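Local coordinates for DNA repair protein RAD2 (Saccharomyces cerevisiae, PDB 4Q0W) that cuts single-stranded DNA as an endonuclease essential for the incision step of excision repair of DNA damaged by UV light, bulky adducts or cross-linking agents, at residues P71-D76 with F161-I166; G187-D192 with N206-K211. All coordinates share one frame; numbering follows the deposited sequence.

Contact 1: P71-D76 with F161-I166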
# COMPACT_ATOMS: atom_id res chain seq x y z
N PRO A 71 -22.39 -18.77 28.32
CA PRO A 71 -21.05 -18.18 28.27
C PRO A 71 -20.26 -18.38 29.56
O PRO A 71 -20.84 -18.51 30.63
CB PRO A 71 -21.33 -16.69 28.06
CG PRO A 71 -22.67 -16.45 28.71
CD PRO A 71 -23.42 -17.78 28.69
N VAL A 72 -18.94 -18.44 29.44
CA VAL A 72 -18.10 -18.18 30.60
C VAL A 72 -17.11 -17.09 30.26
O VAL A 72 -16.35 -17.20 29.29
CB VAL A 72 -17.46 -19.46 31.22
CG1 VAL A 72 -17.14 -20.46 30.17
CG2 VAL A 72 -16.24 -19.12 32.09
N PHE A 73 -17.18 -16.00 31.01
CA PHE A 73 -16.38 -14.82 30.71
C PHE A 73 -14.97 -14.98 31.24
O PHE A 73 -14.75 -15.45 32.36
CB PHE A 73 -17.06 -13.55 31.27
CG PHE A 73 -18.09 -12.97 30.34
CD1 PHE A 73 -19.19 -13.72 29.94
CD2 PHE A 73 -17.94 -11.68 29.84
CE1 PHE A 73 -20.15 -13.19 29.07
CE2 PHE A 73 -18.90 -11.14 28.97
CZ PHE A 73 -20.00 -11.90 28.58
N VAL A 74 -14.00 -14.59 30.42
CA VAL A 74 -12.60 -14.69 30.83
C VAL A 74 -11.96 -13.31 30.77
O VAL A 74 -12.05 -12.62 29.73
CB VAL A 74 -11.81 -15.69 29.96
CG1 VAL A 74 -10.36 -15.79 30.45
CG2 VAL A 74 -12.47 -17.06 30.01
N PHE A 75 -11.34 -12.91 31.88
CA PHE A 75 -10.64 -11.63 31.96
C PHE A 75 -9.12 -11.83 32.01
O PHE A 75 -8.65 -12.89 32.43
CB PHE A 75 -11.11 -10.85 33.20
CG PHE A 75 -12.57 -10.43 33.13
CD1 PHE A 75 -13.57 -11.28 33.59
CD2 PHE A 75 -12.93 -9.21 32.58
CE1 PHE A 75 -14.91 -10.91 33.53
CE2 PHE A 75 -14.27 -8.82 32.51
CZ PHE A 75 -15.26 -9.68 32.98
N ASP A 76 -8.36 -10.82 31.57
CA ASP A 76 -6.90 -10.85 31.68
C ASP A 76 -6.47 -10.76 33.14
O ASP A 76 -7.08 -10.03 33.93
CB ASP A 76 -6.28 -9.65 30.97
CG ASP A 76 -6.04 -9.90 29.50
OD1 ASP A 76 -6.06 -11.07 29.06
OD2 ASP A 76 -5.82 -8.91 28.78
N PHE A 161 -26.46 -12.02 36.57
CA PHE A 161 -27.00 -12.77 35.43
C PHE A 161 -26.82 -14.27 35.67
O PHE A 161 -27.34 -15.09 34.91
CB PHE A 161 -26.27 -12.41 34.14
CG PHE A 161 -26.96 -11.37 33.31
CD1 PHE A 161 -28.12 -11.67 32.61
CD2 PHE A 161 -26.42 -10.09 33.19
CE1 PHE A 161 -28.75 -10.71 31.83
CE2 PHE A 161 -27.04 -9.12 32.41
CZ PHE A 161 -28.20 -9.44 31.72
N GLY A 162 -26.09 -14.63 36.72
CA GLY A 162 -25.77 -16.03 36.96
C GLY A 162 -24.74 -16.59 35.98
O GLY A 162 -24.67 -17.81 35.78
N ILE A 163 -23.93 -15.71 35.39
CA ILE A 163 -22.92 -16.13 34.41
C ILE A 163 -21.54 -16.27 35.06
O ILE A 163 -21.02 -15.32 35.64
CB ILE A 163 -22.85 -15.17 33.22
CG1 ILE A 163 -24.17 -15.19 32.44
CG2 ILE A 163 -21.69 -15.51 32.27
CD1 ILE A 163 -24.31 -14.03 31.49
N PRO A 164 -20.95 -17.46 34.96
CA PRO A 164 -19.63 -17.69 35.54
C PRO A 164 -18.55 -16.89 34.80
O PRO A 164 -18.63 -16.68 33.58
CB PRO A 164 -19.40 -19.20 35.33
CG PRO A 164 -20.25 -19.57 34.18
CD PRO A 164 -21.45 -18.64 34.21
N TYR A 165 -17.57 -16.41 35.56
CA TYR A 165 -16.44 -15.70 34.98
C TYR A 165 -15.20 -16.12 35.75
O TYR A 165 -15.30 -16.60 36.88
CB TYR A 165 -16.63 -14.17 35.00
CG TYR A 165 -16.67 -13.57 36.39
CD1 TYR A 165 -15.50 -13.17 37.03
CD2 TYR A 165 -17.88 -13.40 37.07
CE1 TYR A 165 -15.51 -12.63 38.30
CE2 TYR A 165 -17.90 -12.85 38.36
CZ TYR A 165 -16.71 -12.48 38.97
OH TYR A 165 -16.71 -11.93 40.24
N ILE A 166 -14.04 -15.97 35.11
CA ILE A 166 -12.75 -16.22 35.76
C ILE A 166 -11.77 -15.14 35.33
O ILE A 166 -11.97 -14.46 34.31
CB ILE A 166 -12.15 -17.61 35.40
CG1 ILE A 166 -11.98 -17.75 33.89
CG2 ILE A 166 -13.03 -18.75 35.93
CD1 ILE A 166 -11.43 -19.11 33.48
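Phe73 pairs with Tyr165 and Val74 with Ile166 as a short parallel ladder, which adds the edge strand 165-167 to strand 70-75. Three backbone bonds hold the ladder: Phe73 N donates to Pro164 O at 3.0 Å, Ile166 N to Phe73 O at 2.9 Å, and Phe75 N to Ile166 O. Each of these acceptors also takes a CA-H...O contact, the shortest from Tyr165 CA to Phe73 O at 3.1 Å.

Side chains sort onto two faces. On that of Phe73 and Tyr165 the neighbours meet by their CB atoms, 3.8 Å apart. Tyr165 CG sits between its own backbone N and carbonyl carbon (chi1 66°), and the phenol ends away from strand 70-75. The ring of Phe75 turns its edge to Tyr165, its CE1 4.0 Å from Tyr165 CB, with Ile166 O also at that edge, near the ring plane. On the other face Val74 and Ile166 run alongside each other in the same direction, Val74 CG2 4.0 Å from Ile166 CG1. Just ahead of strand 165-167, Ile163 works through its CG2 branch, anti to the backbone N: this methyl lies 3.8 Å from Pro71 CG and 3.9 Å from Phe73 CD1. Beside it, the Pro164 ring packs against Val72 CB.

Helix 52-66 and helix 148-160 cover the Phe73 side, where Trp33 also meets the Phe73 ring, while helix 172-181 covers Val74. The pairing joins the N-domain to the I-domain in one sheet. The chemistry is thus that of a nuclease core: three main-chain bonds satisfy polar groups where the strands pair, mostly apolar side chains line both faces, and the carboxylate of Asp76, a magnesium ligand by similarity, comes just past the strand's end, its OD1 held by Ala172 N.

Contact 2: G187-D192 with N206-K211. With nucleotides of chain C; nucleotides of chain D.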
# COMPACT_ATOMS: atom_id res chain seq x y z
N GLY A 187 -16.53 -23.90 22.54
CA GLY A 187 -16.05 -22.95 21.55
C GLY A 187 -15.51 -21.71 22.23
O GLY A 187 -15.65 -21.55 23.45
N ILE A 188 -14.85 -20.85 21.45
CA ILE A 188 -14.27 -19.63 21.98
C ILE A 188 -14.75 -18.42 21.19
O ILE A 188 -14.65 -18.37 19.96
CB ILE A 188 -12.73 -19.67 21.98
CG1 ILE A 188 -12.21 -20.87 22.77
CG2 ILE A 188 -12.17 -18.37 22.55
CD1 ILE A 188 -10.68 -21.16 22.54
N ILE A 189 -15.29 -17.44 21.90
CA ILE A 189 -15.70 -16.21 21.26
C ILE A 189 -14.60 -15.18 21.49
O ILE A 189 -14.35 -14.75 22.63
CB ILE A 189 -17.07 -15.72 21.82
CG1 ILE A 189 -18.19 -16.67 21.38
CG2 ILE A 189 -17.38 -14.31 21.32
CD1 ILE A 189 -19.50 -16.51 22.21
N THR A 190 -13.91 -14.81 20.41
CA THR A 190 -12.84 -13.81 20.45
C THR A 190 -12.59 -13.32 19.04
O THR A 190 -12.96 -13.99 18.08
CB THR A 190 -11.51 -14.39 21.01
OG1 THR A 190 -10.56 -13.32 21.16
CG2 THR A 190 -10.91 -15.43 20.04
N ASP A 191 -11.99 -12.14 18.91
CA ASP A 191 -11.56 -11.69 17.61
C ASP A 191 -10.03 -11.66 17.51
O ASP A 191 -9.47 -11.26 16.48
CB ASP A 191 -12.11 -10.30 17.30
CG ASP A 191 -13.63 -10.26 17.28
OD1 ASP A 191 -14.25 -11.33 17.05
OD2 ASP A 191 -14.19 -9.17 17.49
N ASP A 192 -9.36 -12.07 18.58
CA ASP A 192 -7.91 -11.93 18.65
C ASP A 192 -7.21 -13.19 18.13
O ASP A 192 -7.31 -14.26 18.73
CB ASP A 192 -7.47 -11.64 20.09
CG ASP A 192 -6.01 -11.18 20.17
OD1 ASP A 192 -5.13 -11.86 19.62
OD2 ASP A 192 -5.74 -10.11 20.77
N ASN A 206 -16.26 -12.03 15.12
CA ASN A 206 -17.30 -11.07 14.72
C ASN A 206 -18.66 -11.39 15.33
O ASN A 206 -19.70 -11.08 14.74
CB ASN A 206 -17.42 -10.95 13.19
CG ASN A 206 -16.18 -10.36 12.55
OD1 ASN A 206 -15.28 -9.89 13.24
ND2 ASN A 206 -16.14 -10.38 11.22
N MET A 207 -18.64 -12.02 16.50
CA MET A 207 -19.86 -12.37 17.22
C MET A 207 -20.74 -11.15 17.51
O MET A 207 -21.96 -11.26 17.52
CB MET A 207 -19.49 -13.07 18.53
CG MET A 207 -20.67 -13.50 19.39
SD MET A 207 -21.48 -14.97 18.74
CE MET A 207 -23.04 -14.86 19.62
N PHE A 208 -20.14 -10.00 17.75
CA PHE A 208 -20.93 -8.82 18.10
C PHE A 208 -21.01 -7.77 16.99
O PHE A 208 -21.32 -6.61 17.25
CB PHE A 208 -20.50 -8.27 19.46
CG PHE A 208 -20.55 -9.31 20.54
CD1 PHE A 208 -21.75 -9.65 21.14
CD2 PHE A 208 -19.41 -10.01 20.89
CE1 PHE A 208 -21.81 -10.65 22.10
CE2 PHE A 208 -19.45 -11.01 21.85
CZ PHE A 208 -20.66 -11.32 22.46
N HIS A 209 -20.73 -8.20 15.76
CA HIS A 209 -21.09 -7.41 14.59
C HIS A 209 -22.61 -7.47 14.42
O HIS A 209 -23.26 -8.37 14.94
CB HIS A 209 -20.38 -7.93 13.34
CG HIS A 209 -18.95 -7.52 13.25
ND1 HIS A 209 -18.26 -7.47 12.06
CD2 HIS A 209 -18.07 -7.12 14.21
CE1 HIS A 209 -17.02 -7.06 12.28
NE2 HIS A 209 -16.88 -6.84 13.57
N GLU A 210 -23.17 -6.52 13.68
CA GLU A 210 -24.61 -6.49 13.48
C GLU A 210 -25.03 -7.36 12.29
O GLU A 210 -25.44 -6.85 11.25
CB GLU A 210 -25.08 -5.05 13.27
CG GLU A 210 -26.17 -4.62 14.24
CD GLU A 210 -25.86 -5.02 15.67
OE1 GLU A 210 -26.61 -5.86 16.22
OE2 GLU A 210 -24.87 -4.51 16.24
N LYS A 211 -24.92 -8.68 12.46
CA LYS A 211 -25.17 -9.64 11.38
C LYS A 211 -25.97 -10.85 11.85
O LYS A 211 -26.02 -11.14 13.04
CB LYS A 211 -23.85 -10.12 10.79
CG LYS A 211 -23.51 -9.53 9.44
CD LYS A 211 -22.32 -8.59 9.51
CE LYS A 211 -22.15 -7.85 8.19
NZ LYS A 211 -23.42 -7.16 7.80
P DG C 4 -4.41 -4.83 21.25
OP1 DG C 4 -3.56 -5.84 21.93
OP2 DG C 4 -3.78 -3.63 20.63
O5' DG C 4 -5.29 -5.54 20.12
C5' DG C 4 -6.13 -6.63 20.45
C4' DG C 4 -6.88 -7.01 19.19
O4' DG C 4 -7.75 -5.92 18.77
C3' DG C 4 -6.00 -7.33 17.98
O3' DG C 4 -6.61 -8.43 17.30
C2' DG C 4 -6.00 -6.03 17.15
C1' DG C 4 -7.39 -5.47 17.46
N9 DG C 4 -7.47 -4.01 17.52
C8 DG C 4 -6.53 -3.13 18.02
N7 DG C 4 -6.91 -1.88 17.96
C5 DG C 4 -8.18 -1.93 17.41
C6 DG C 4 -9.08 -0.88 17.11
O6 DG C 4 -8.93 0.33 17.30
N1 DG C 4 -10.26 -1.37 16.55
C2 DG C 4 -10.53 -2.72 16.31
N2 DG C 4 -11.73 -3.02 15.76
N3 DG C 4 -9.68 -3.71 16.59
C4 DG C 4 -8.54 -3.24 17.14
P DA C 5 -6.11 -8.86 15.82
OP1 DA C 5 -6.31 -10.34 15.78
OP2 DA C 5 -4.76 -8.28 15.55
O5' DA C 5 -7.13 -8.11 14.84
C5' DA C 5 -8.55 -8.32 15.02
C4' DA C 5 -9.35 -7.61 13.94
O4' DA C 5 -9.32 -6.18 14.18
C3' DA C 5 -8.86 -7.82 12.51
O3' DA C 5 -10.01 -8.07 11.70
C2' DA C 5 -8.17 -6.49 12.15
C1' DA C 5 -8.95 -5.49 13.00
N9 DA C 5 -8.23 -4.30 13.47
C8 DA C 5 -7.01 -4.26 14.11
N7 DA C 5 -6.64 -3.04 14.44
C5 DA C 5 -7.68 -2.23 14.00
C6 DA C 5 -7.89 -0.83 14.05
N6 DA C 5 -7.01 0.02 14.59
N1 DA C 5 -9.04 -0.35 13.51
C2 DA C 5 -9.92 -1.21 12.98
N3 DA C 5 -9.83 -2.54 12.87
C4 DA C 5 -8.67 -2.99 13.40
P DA D 16 -18.58 -0.91 11.36
OP1 DA D 16 -18.66 -1.91 10.27
OP2 DA D 16 -19.49 0.26 11.37
O5' DA D 16 -18.73 -1.64 12.78
C5' DA D 16 -18.00 -2.82 13.06
C4' DA D 16 -17.78 -2.94 14.55
O4' DA D 16 -16.90 -1.87 15.00
C3' DA D 16 -19.03 -2.79 15.41
O3' DA D 16 -19.48 -4.07 15.86
C2' DA D 16 -18.61 -1.87 16.57
C1' DA D 16 -17.09 -1.79 16.39
N9 DA D 16 -16.43 -0.59 16.90
C8 DA D 16 -16.87 0.71 16.84
N7 DA D 16 -16.04 1.57 17.39
C5 DA D 16 -14.98 0.79 17.83
C6 DA D 16 -13.78 1.10 18.51
N6 DA D 16 -13.42 2.34 18.85
N1 DA D 16 -12.94 0.08 18.80
C2 DA D 16 -13.29 -1.17 18.45
N3 DA D 16 -14.40 -1.58 17.82
C4 DA D 16 -15.21 -0.54 17.54
O HOH W 1 -16.15 -12.66 18.22
O HOH W 2 -17.24 -9.24 17.74
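Asp191 reaches across to the turn 206-209 and takes the N-H of Asn206 on OD1 at 2.9 Å, nearly straight at 168° but from above the carboxylate plane. With CG anti to the carbonyl carbon and beside its own backbone N (chi1 -61°), the carboxylate points at the turn, where its oxygens share the work. OD1 also accepts from a water that in turn accepts from Met207 N, while a second water gives a proton to Asp191 OD2 (3.1 Å) and accepts from Phe208 N (3.0 Å).

Ile189 makes the apolar half with one branch: its CG2 lies 3.7 Å from Met207 CB and 3.9 Å from Phe208 CE2. Met207 has CG anti to its backbone N, then bends at chi2 (76°), and CG rests over one face of the Phe208 ring, toward the rim. The His209 ring has Asn206 CG over one face and C5' of DA16 of chain D over the other.

An alanine in place of Asp191 would probably leave Asn206 N and both bridging waters without their carboxylate partner, and the type I turn freer to shift. One carboxylate thus holds three successive amides of a DNA-contacting turn, one directly and two through water, to the loop beyond strand 187-189 that carries Asp192, a magnesium ligand by similarity.

Both contacts reach the central sheet of the nuclease core, yet they use it differently. Contact 1 is buried and joins neighbouring strands of the N- and I-domains at one edge, by main-chain bonds with mostly apolar side chains on both faces. Contact 2 lies wholly in the I-domain, is partly buried, and ties the end of strand 187-189 and the loop after it to a turn through a carboxylate, two waters and a small apolar patch. Their centres are about 16 Å apart and they do not touch, but helix 52-66 packs on both, as does Trp33. Each segment 71-76 and 187-192 ends in an aspartate assigned to metal binding by similarity, whereas nucleotides approach contact 2 directly.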